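Local structure of GlcNAc Inducible Gene 2, GIG2 (Candida albicans, 6AKZ) at residues A[378-383]-A[467-472]; A[163-168]-A[451-456]; A[51-56]-A[334-339]. The protein probably acts as an iron-dependent oxygenase of the DUF1479 (Gig2-like) family, binding iron(III) and belonging to the cupin clan, from a gene induced by GlcNAc. All blocks are in the same frame, centred on the assembly; numbering follows the deposited sequence.

Contact 1 of 3, residues A[378-383]-A[467-472]; sequences SITNIQ and KYIHHA
Ile379 turns its longer branch away from its backbone N (chi1 -163°), which carries CG1 and then CD1 out to Tyr468, while Tyr468 sets CG opposite its own carbonyl carbon (chi1 -60°), which stands its ring in the path of that chain. The methyl CD1 of Ile379 sits squarely over one face of that ring, 3.8 Å from the ring centroid and only 12° off the normal. This is a CH-pi contact in which the methyl lies above the middle of the ring instead of at its rim. Behind it, Ile379 CG1 packs against the root of the ring, 3.7 Å from Tyr468 CG, and also touches CB, so the isoleucine branch covers the tyrosine from its base to its centre. The two side chains cross at about a right angle. A second, lighter contact lies beside the first: the CG2 methyl of Thr380 meets the CD1 methyl of Ile469 at 4.0 Å, again with the side chains crossing nearly at right angles. No hydrogen bond joins the two segments. Polar bonds instead shape the chain within 378-383, where Asn381 N binds Ser378 O at 2.9 Å and closes a type I beta turn that presents Ile379 and Thr380 to helix 466-474. The ND2 of Asn381 is held by the carbonyls of Phe253 and Pro376. Ile450 and Phe463 also pack on Ile379, and Ile453 touches Tyr468, so helix 445-460 takes part in the same apolar cluster. This is plain packing away from the iron: a C-terminal helix laid by a CH-pi contact and a methyl pair on the turn that joins strand 367-371 of the large mixed sheet to helix 382-394.

Contact 2 of 3, residues A[163-168]-A[451-456]; sequences NCLIDL and RSIANQ
Two nitrogens of Arg451 converge on a single carboxylate oxygen of Asp167, where a side-on guanidinium could have spread its bonds over both. NE and NH2 each lie 2.8 Å from Asp167 OD2, forming a salt bridge along one edge of the guanidinium. Because both N-H groups share one acceptor, both bonds are bent, although OD2 stays close to the guanidinium plane. The two donors reach OD2 from the same face of the carboxylate: NH2 comes in on the syn side, whereas NE stands well above the plane, 46° out of it. The two flat groups are turned 42° against each other. Arg451 gets there by running extended from CG to NE, and Asp167 by directing CG away from its backbone N (chi1 170°). Further partners fix both ends of the pair. Thr170 OG1 also bonds OD2, Gln447 NE2 takes OD1, and NH1 of Arg451 binds the carbonyl of Glu438. This buried carboxylate is therefore probably stabilised as the anion. Two residues further along the helix the contact becomes apolar: Ile453 CD1 reaches into the fork of Leu165, 4.0 Å from Leu165 CD1 and 4.1 Å from Leu165 CD2, with the side chains crossing at about a right angle. Leu165 is the centre of an inverse gamma turn, closed by Ile166 N bonding Cys164 O at 2.8 Å. A salt bridge to a buried aspartate and a leucine-isoleucine pair thus fasten helix 445-460, with the inverse gamma turn and short strand 166-167 packed against this C-terminal helix, away from the metal site.

Contact 3 of 3, residues A[51-56]-A[334-339]; sequences TEIAKI and GIISIP
Ile53, on the last turn of helix 32-56, packs against Gly334 and Ile336 where the chain enters strand 336-337, an outer strand of the small antiparallel sheet that also holds strand 355-357 with the iron ligand His355; this is helix-on-strand packing in a protein of the cupin clan. The tight part gathers round one methyl. Ile53 CG2 points away from its own backbone N (chi1 -68°, set by CG1) and meets both a carbonyl and a side chain of the other segment. Across from it, Ile336 places CG1 between its backbone N and carbonyl carbon (chi1 52°), leaving CG2 and CD1 both turned to the helix, so that the same methyl also lies 4.1 Å from Ile336 CD1. The two isoleucines cross at about a right angle. No hydrogen bond spans the segments, and the three touching residues are all buried; Tyr60 adds to the packing on Ile53 and Pro276 to that on Ile336. The strand side is fixed independently, since Ile336 pairs through its backbone with Val274 and Ile338 with Leu272. Beyond Ile53 the helix no longer touches the strand. Ala54, exposed, brings CB no nearer than 5.4 Å to Gly334 N. Ile56, exposed at the end of the helix, keeps its CG2 7.0 Å from Ile336 CD1. The packing therefore rests on a single isoleucine rather than on a row of interlocking side chains: Ile53 CG2 stands 3.7 Å from Ile336 CG2 and 3.4 Å from the carbonyl oxygen of Gly334.

Overall arrangement
Contacts 1 and 2 form one continuous patch, their centres 10 Å apart. Segments 378-383 and 163-168 are joined by a probable hydrogen bond, Ile379 N to Leu165 O 3.0 Å; Tyr468 CD1, 3.7 Å from Leu165 CD1, and Ile382 on Ala454 add packing between the contacts. Helices 445-460 and 466-474 are successive in the chain. Contact 3 is on the opposite side of the chain's centre, with its centre about 38 Å from that of contact 1 and about 39 Å from that of contact 2. Of the three, contact 3 lies near an iron ligand: the side chain of Ile336 is about 10 Å from that of His355, which binds the metal with His192 and Asp194. Contacts 1 and 2 lie away from this site.

Contact 1 of 3, residues A[378-383]-A[467-472]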
loop_
_atom_site.group_PDB
_atom_site.type_symbol
_atom_site.label_atom_id
_atom_site.label_comp_id
_atom_site.label_asym_id
_atom_site.label_seq_id
_atom_site.Cartn_x
_atom_site.Cartn_y
_atom_site.Cartn_z
ATOM N N SER A 378 5.567 11.139 -8.185
ATOM C CA SER A 378 5.491 12.093 -7.037
ATOM C C SER A 378 6.803 12.323 -6.453
ATOM O O SER A 378 7.773 11.568 -6.670
ATOM C CB SER A 378 4.467 11.597 -5.946
ATOM O OG SER A 378 5.040 10.531 -5.220
ATOM N N ILE A 379 6.910 13.384 -5.691
ATOM C CA ILE A 379 8.268 13.801 -5.197
ATOM C C ILE A 379 9.027 12.734 -4.387
ATOM O O ILE A 379 10.256 12.559 -4.568
ATOM C CB ILE A 379 8.198 15.160 -4.505
ATOM C CG1 ILE A 379 9.570 15.781 -4.383
ATOM C CG2 ILE A 379 7.533 15.128 -3.149
ATOM C CD1 ILE A 379 10.136 16.187 -5.724
ATOM N N THR A 380 8.317 11.939 -3.595
ATOM C CA THR A 380 8.995 10.894 -2.765
ATOM C C THR A 380 9.221 9.607 -3.586
ATOM O O THR A 380 9.693 8.657 -3.006
ATOM C CB THR A 380 8.280 10.598 -1.431
ATOM O OG1 THR A 380 6.956 10.058 -1.665
ATOM C CG2 THR A 380 8.130 11.868 -0.552
ATOM N N ASN A 381 8.768 9.574 -4.857
ATOM C CA ASN A 381 8.935 8.466 -5.766
ATOM C C ASN A 381 10.011 8.709 -6.834
ATOM O O ASN A 381 10.237 7.859 -7.684
ATOM C CB ASN A 381 7.612 8.051 -6.391
ATOM C CG ASN A 381 6.841 7.126 -5.470
ATOM O OD1 ASN A 381 7.487 6.410 -4.668
ATOM N ND2 ASN A 381 5.510 7.198 -5.454
ATOM N N ILE A 382 10.652 9.857 -6.810
ATOM C CA ILE A 382 11.724 10.081 -7.809
ATOM C C ILE A 382 12.886 9.107 -7.556
ATOM O O ILE A 382 13.490 8.555 -8.515
ATOM C CB ILE A 382 12.164 11.544 -7.820
ATOM C CG1 ILE A 382 10.995 12.460 -8.187
ATOM C CG2 ILE A 382 13.338 11.699 -8.757
ATOM C CD1 ILE A 382 10.410 12.260 -9.558
ATOM N N GLN A 383 13.169 8.802 -6.298
ATOM C CA GLN A 383 14.257 7.802 -6.055
ATOM C C GLN A 383 13.890 6.422 -6.563
ATOM O O GLN A 383 14.710 5.709 -7.084
ATOM C CB GLN A 383 14.581 7.733 -4.568
ATOM C CG GLN A 383 15.273 8.970 -4.083
ATOM C CD GLN A 383 16.722 9.129 -4.541
ATOM O OE1 GLN A 383 17.285 8.316 -5.318
ATOM N NE2 GLN A 383 17.349 10.199 -4.051
ATOM N N LYS A 467 14.897 18.918 0.436
ATOM C CA LYS A 467 14.579 20.292 0.121
ATOM C C LYS A 467 13.066 20.480 -0.014
ATOM O O LYS A 467 12.473 21.416 0.551
ATOM C CB LYS A 467 15.320 20.641 -1.175
ATOM C CG LYS A 467 14.865 21.904 -1.872
ATOM C CD LYS A 467 15.797 22.258 -3.037
ATOM C CE LYS A 467 15.300 21.704 -4.356
ATOM N NZ LYS A 467 16.217 22.065 -5.462
ATOM N N TYR A 468 12.441 19.570 -0.777
ATOM C CA TYR A 468 11.009 19.653 -1.070
ATOM C C TYR A 468 10.202 19.368 0.170
ATOM O O TYR A 468 9.250 20.081 0.439
ATOM C CB TYR A 468 10.650 18.614 -2.125
ATOM C CG TYR A 468 11.398 18.829 -3.365
ATOM C CD1 TYR A 468 11.000 19.835 -4.207
ATOM C CD2 TYR A 468 12.599 18.126 -3.660
ATOM C CE1 TYR A 468 11.681 20.103 -5.360
ATOM C CE2 TYR A 468 13.305 18.403 -4.832
ATOM C CZ TYR A 468 12.817 19.407 -5.667
ATOM O OH TYR A 468 13.399 19.769 -6.835
ATOM N N ILE A 469 10.619 18.359 0.935
ATOM C CA ILE A 469 9.955 18.016 2.188
ATOM C C ILE A 469 10.023 19.163 3.186
ATOM O O ILE A 469 8.955 19.580 3.735
ATOM C CB ILE A 469 10.520 16.755 2.913
ATOM C CG1 ILE A 469 10.572 15.520 1.992
ATOM C CG2 ILE A 469 9.678 16.474 4.162
ATOM C CD1 ILE A 469 9.341 15.315 1.136
ATOM N N HIS A 470 11.252 19.661 3.424
ATOM C CA HIS A 470 11.471 20.793 4.336
ATOM C C HIS A 470 10.601 21.994 3.917
ATOM O O HIS A 470 9.869 22.522 4.714
ATOM C CB HIS A 470 12.975 21.123 4.488
ATOM N N HIS A 471 10.570 22.361 2.641
ATOM C CA HIS A 471 9.668 23.410 2.211
ATOM C C HIS A 471 8.158 23.183 2.515
ATOM O O HIS A 471 7.412 24.133 2.850
ATOM C CB HIS A 471 9.878 23.695 0.729
ATOM C CG HIS A 471 9.005 24.791 0.204
ATOM N ND1 HIS A 471 9.223 26.117 0.497
ATOM C CD2 HIS A 471 7.905 24.755 -0.586
ATOM C CE1 HIS A 471 8.291 26.853 -0.085
ATOM N NE2 HIS A 471 7.475 26.051 -0.743
ATOM N N ALA A 472 7.700 21.932 2.410
ATOM C CA ALA A 472 6.273 21.629 2.639
ATOM C C ALA A 472 5.938 21.775 4.082
ATOM O O ALA A 472 4.889 22.260 4.401
ATOM C CB ALA A 472 5.914 20.213 2.167
#

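Contact 2 of 3, residues A[163-168]-A[451-456]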
loop_
_atom_site.group_PDB
_atom_site.type_symbol
_atom_site.label_atom_id
_atom_site.label_comp_id
_atom_site.label_asym_id
_atom_site.label_seq_id
_atom_site.Cartn_x
_atom_site.Cartn_y
_atom_site.Cartn_z
ATOM N N ASN A 163 0.569 23.519 -6.721
ATOM C CA ASN A 163 1.857 23.280 -6.090
ATOM C C ASN A 163 2.203 21.870 -5.667
ATOM O O ASN A 163 3.405 21.549 -5.513
ATOM C CB ASN A 163 1.985 24.163 -4.885
ATOM C CG ASN A 163 1.946 25.605 -5.264
ATOM O OD1 ASN A 163 2.701 26.038 -6.143
ATOM N ND2 ASN A 163 1.006 26.308 -4.723
ATOM N N CYS A 164 1.198 21.019 -5.463
ATOM C CA CYS A 164 1.503 19.709 -4.883
ATOM C C CYS A 164 2.250 18.869 -5.919
ATOM O O CYS A 164 1.740 18.622 -7.068
ATOM C CB CYS A 164 0.219 19.005 -4.484
ATOM S SG CYS A 164 0.460 17.488 -3.574
ATOM N N LEU A 165 3.419 18.352 -5.541
ATOM C CA LEU A 165 4.300 17.672 -6.498
ATOM C C LEU A 165 3.920 16.198 -6.748
ATOM O O LEU A 165 4.682 15.273 -6.442
ATOM C CB LEU A 165 5.769 17.841 -6.096
ATOM C CG LEU A 165 6.227 19.309 -6.172
ATOM C CD1 LEU A 165 7.655 19.332 -5.649
ATOM C CD2 LEU A 165 6.179 19.850 -7.600
ATOM N N ILE A 166 2.756 16.006 -7.371
ATOM C CA ILE A 166 2.261 14.682 -7.713
ATOM C C ILE A 166 1.530 14.746 -9.046
ATOM O O ILE A 166 0.884 15.774 -9.377
ATOM C CB ILE A 166 1.442 14.080 -6.577
ATOM C CG1 ILE A 166 0.974 12.665 -6.923
ATOM C CG2 ILE A 166 0.233 14.931 -6.264
ATOM C CD1 ILE A 166 0.423 11.935 -5.690
ATOM N N ASP A 167 1.652 13.663 -9.809
ATOM C CA ASP A 167 0.945 13.463 -11.042
ATOM C C ASP A 167 0.252 12.113 -11.013
ATOM O O ASP A 167 0.833 11.067 -11.270
ATOM C CB ASP A 167 1.908 13.608 -12.230
ATOM C CG ASP A 167 1.270 13.163 -13.574
ATOM O OD1 ASP A 167 0.011 13.175 -13.705
ATOM O OD2 ASP A 167 2.040 12.859 -14.516
ATOM N N LEU A 168 -1.030 12.157 -10.690
ATOM C CA LEU A 168 -1.789 10.928 -10.512
ATOM C C LEU A 168 -2.118 10.275 -11.843
ATOM O O LEU A 168 -2.484 9.102 -11.880
ATOM C CB LEU A 168 -3.069 11.259 -9.743
ATOM C CG LEU A 168 -2.850 11.424 -8.246
ATOM C CD1 LEU A 168 -4.118 11.992 -7.601
ATOM C CD2 LEU A 168 -2.501 10.145 -7.549
ATOM N N ARG A 451 6.838 16.322 -13.382
ATOM C CA ARG A 451 7.366 15.774 -14.573
ATOM C C ARG A 451 8.710 16.396 -14.892
ATOM O O ARG A 451 9.635 15.695 -15.241
ATOM C CB ARG A 451 6.399 15.894 -15.733
ATOM C CG ARG A 451 5.231 14.980 -15.664
ATOM C CD ARG A 451 4.346 15.071 -16.882
ATOM N NE ARG A 451 3.117 14.299 -16.666
ATOM C CZ ARG A 451 2.265 13.907 -17.585
ATOM N NH1 ARG A 451 2.418 14.234 -18.873
ATOM N NH2 ARG A 451 1.194 13.185 -17.191
ATOM N N SER A 452 8.825 17.703 -14.760
ATOM C CA SER A 452 10.097 18.353 -14.983
ATOM C C SER A 452 11.177 17.877 -14.022
ATOM O O SER A 452 12.341 17.624 -14.434
ATOM C CB SER A 452 9.953 19.875 -14.926
ATOM O OG SER A 452 11.263 20.476 -15.049
ATOM N N ILE A 453 10.822 17.780 -12.748
ATOM C CA ILE A 453 11.786 17.355 -11.722
ATOM C C ILE A 453 12.268 15.913 -12.033
ATOM O O ILE A 453 13.494 15.624 -11.991
ATOM C CB ILE A 453 11.152 17.467 -10.370
ATOM C CG1 ILE A 453 10.975 18.958 -10.006
ATOM C CG2 ILE A 453 11.966 16.695 -9.306
ATOM C CD1 ILE A 453 9.988 19.191 -8.864
ATOM N N ALA A 454 11.343 15.031 -12.419
ATOM C CA ALA A 454 11.767 13.694 -12.842
ATOM C C ALA A 454 12.730 13.692 -14.029
ATOM O O ALA A 454 13.765 13.013 -14.005
ATOM C CB ALA A 454 10.586 12.799 -13.169
ATOM N N ASN A 455 12.390 14.450 -15.034
ATOM C CA ASN A 455 13.255 14.606 -16.172
ATOM C C ASN A 455 14.635 15.125 -15.821
ATOM O O ASN A 455 15.633 14.585 -16.355
ATOM C CB ASN A 455 12.579 15.488 -17.184
ATOM C CG ASN A 455 11.418 14.802 -17.889
ATOM O OD1 ASN A 455 11.142 13.590 -17.758
ATOM N ND2 ASN A 455 10.746 15.569 -18.669
ATOM N N GLN A 456 14.723 16.098 -14.931
ATOM C CA GLN A 456 15.990 16.562 -14.418
ATOM C C GLN A 456 16.806 15.474 -13.693
ATOM O O GLN A 456 18.022 15.373 -13.870
ATOM C CB GLN A 456 15.807 17.727 -13.480
ATOM C CG GLN A 456 15.198 19.025 -14.038
ATOM C CD GLN A 456 14.746 19.943 -12.915
ATOM O OE1 GLN A 456 15.477 20.173 -11.978
ATOM N NE2 GLN A 456 13.493 20.421 -12.953
#

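Contact 3 of 3, residues A[51-56]-A[334-339]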
loop_
_atom_site.group_PDB
_atom_site.type_symbol
_atom_site.label_atom_id
_atom_site.label_comp_id
_atom_site.label_asym_id
_atom_site.label_seq_id
_atom_site.Cartn_x
_atom_site.Cartn_y
_atom_site.Cartn_z
ATOM N N THR A 51 -19.432 -5.835 13.389
ATOM C CA THR A 51 -20.388 -6.892 13.511
ATOM C C THR A 51 -21.010 -7.212 12.170
ATOM O O THR A 51 -21.128 -8.419 11.842
ATOM C CB THR A 51 -21.428 -6.556 14.589
ATOM O OG1 THR A 51 -20.799 -6.513 15.863
ATOM C CG2 THR A 51 -22.578 -7.585 14.632
ATOM N N GLU A 52 -21.508 -6.205 11.439
ATOM C CA GLU A 52 -22.131 -6.444 10.147
ATOM C C GLU A 52 -21.130 -7.140 9.208
ATOM O O GLU A 52 -21.442 -8.083 8.575
ATOM C CB GLU A 52 -22.708 -5.158 9.567
ATOM C CG GLU A 52 -23.245 -5.315 8.181
ATOM C CD GLU A 52 -23.830 -4.054 7.532
ATOM O OE1 GLU A 52 -24.838 -3.577 8.092
ATOM O OE2 GLU A 52 -23.436 -3.637 6.369
ATOM N N ILE A 53 -19.871 -6.721 9.238
ATOM C CA ILE A 53 -18.880 -7.297 8.348
ATOM C C ILE A 53 -18.739 -8.772 8.637
ATOM O O ILE A 53 -18.752 -9.606 7.750
ATOM C CB ILE A 53 -17.506 -6.623 8.457
ATOM C CG1 ILE A 53 -17.609 -5.221 7.922
ATOM C CG2 ILE A 53 -16.455 -7.496 7.736
ATOM C CD1 ILE A 53 -16.324 -4.400 8.094
ATOM N N ALA A 54 -18.527 -9.062 9.915
ATOM C CA ALA A 54 -18.343 -10.454 10.396
ATOM C C ALA A 54 -19.536 -11.354 9.967
ATOM O O ALA A 54 -19.361 -12.530 9.605
ATOM C CB ALA A 54 -18.198 -10.452 11.890
ATOM N N LYS A 55 -20.730 -10.822 10.032
ATOM C CA LYS A 55 -21.916 -11.592 9.703
ATOM C C LYS A 55 -22.181 -11.712 8.198
ATOM O O LYS A 55 -23.039 -12.506 7.789
ATOM C CB LYS A 55 -23.186 -11.063 10.402
ATOM C CG LYS A 55 -23.154 -11.191 11.923
ATOM C CD LYS A 55 -24.348 -10.633 12.648
ATOM C CE LYS A 55 -24.177 -10.894 14.142
ATOM N NZ LYS A 55 -24.292 -12.343 14.424
ATOM N N ILE A 56 -21.549 -10.898 7.388
ATOM C CA ILE A 56 -21.747 -10.935 5.927
ATOM C C ILE A 56 -20.677 -11.834 5.346
ATOM O O ILE A 56 -21.007 -12.746 4.523
ATOM C CB ILE A 56 -21.799 -9.536 5.289
ATOM C CG1 ILE A 56 -23.079 -8.749 5.728
ATOM C CG2 ILE A 56 -21.831 -9.580 3.780
ATOM C CD1 ILE A 56 -22.994 -7.309 5.328
ATOM N N GLY A 334 -13.698 -7.518 12.569
ATOM C CA GLY A 334 -13.860 -7.068 11.222
ATOM C C GLY A 334 -13.099 -7.754 10.111
ATOM O O GLY A 334 -13.256 -7.358 8.929
ATOM N N ILE A 335 -12.197 -8.680 10.462
ATOM C CA ILE A 335 -11.330 -9.317 9.525
ATOM C C ILE A 335 -12.056 -10.441 8.789
ATOM O O ILE A 335 -12.720 -11.299 9.393
ATOM C CB ILE A 335 -10.066 -9.856 10.197
ATOM C CG1 ILE A 335 -9.322 -8.745 10.973
ATOM C CG2 ILE A 335 -9.118 -10.404 9.184
ATOM C CD1 ILE A 335 -8.367 -9.313 11.997
ATOM N N ILE A 336 -11.989 -10.359 7.471
ATOM C CA ILE A 336 -12.547 -11.352 6.587
ATOM C C ILE A 336 -11.599 -11.739 5.500
ATOM O O ILE A 336 -10.708 -10.958 5.073
ATOM C CB ILE A 336 -13.876 -10.857 5.953
ATOM C CG1 ILE A 336 -13.726 -9.498 5.295
ATOM C CG2 ILE A 336 -14.934 -10.810 7.024
ATOM C CD1 ILE A 336 -14.893 -9.207 4.386
ATOM N N SER A 337 -11.799 -12.949 4.984
ATOM C CA SER A 337 -11.109 -13.325 3.735
ATOM C C SER A 337 -11.652 -12.541 2.607
ATOM O O SER A 337 -12.844 -12.187 2.617
ATOM C CB SER A 337 -11.312 -14.803 3.402
ATOM O OG SER A 337 -10.674 -15.557 4.387
ATOM N N ILE A 338 -10.824 -12.366 1.577
ATOM C CA ILE A 338 -11.391 -11.870 0.297
ATOM C C ILE A 338 -12.281 -12.922 -0.358
ATOM O O ILE A 338 -12.231 -14.096 0.019
ATOM C CB ILE A 338 -10.294 -11.394 -0.667
ATOM C CG1 ILE A 338 -9.343 -12.557 -0.992
ATOM C CG2 ILE A 338 -9.657 -10.124 -0.092
ATOM C CD1 ILE A 338 -8.440 -12.205 -2.123
ATOM N N PRO A 339 -13.149 -12.504 -1.304
ATOM C CA PRO A 339 -13.958 -13.447 -2.129
ATOM C C PRO A 339 -13.075 -14.405 -2.893
ATOM O O PRO A 339 -11.838 -14.240 -2.975
ATOM C CB PRO A 339 -14.859 -12.532 -3.014
ATOM C CG PRO A 339 -14.507 -11.129 -2.650
ATOM C CD PRO A 339 -13.464 -11.100 -1.609
#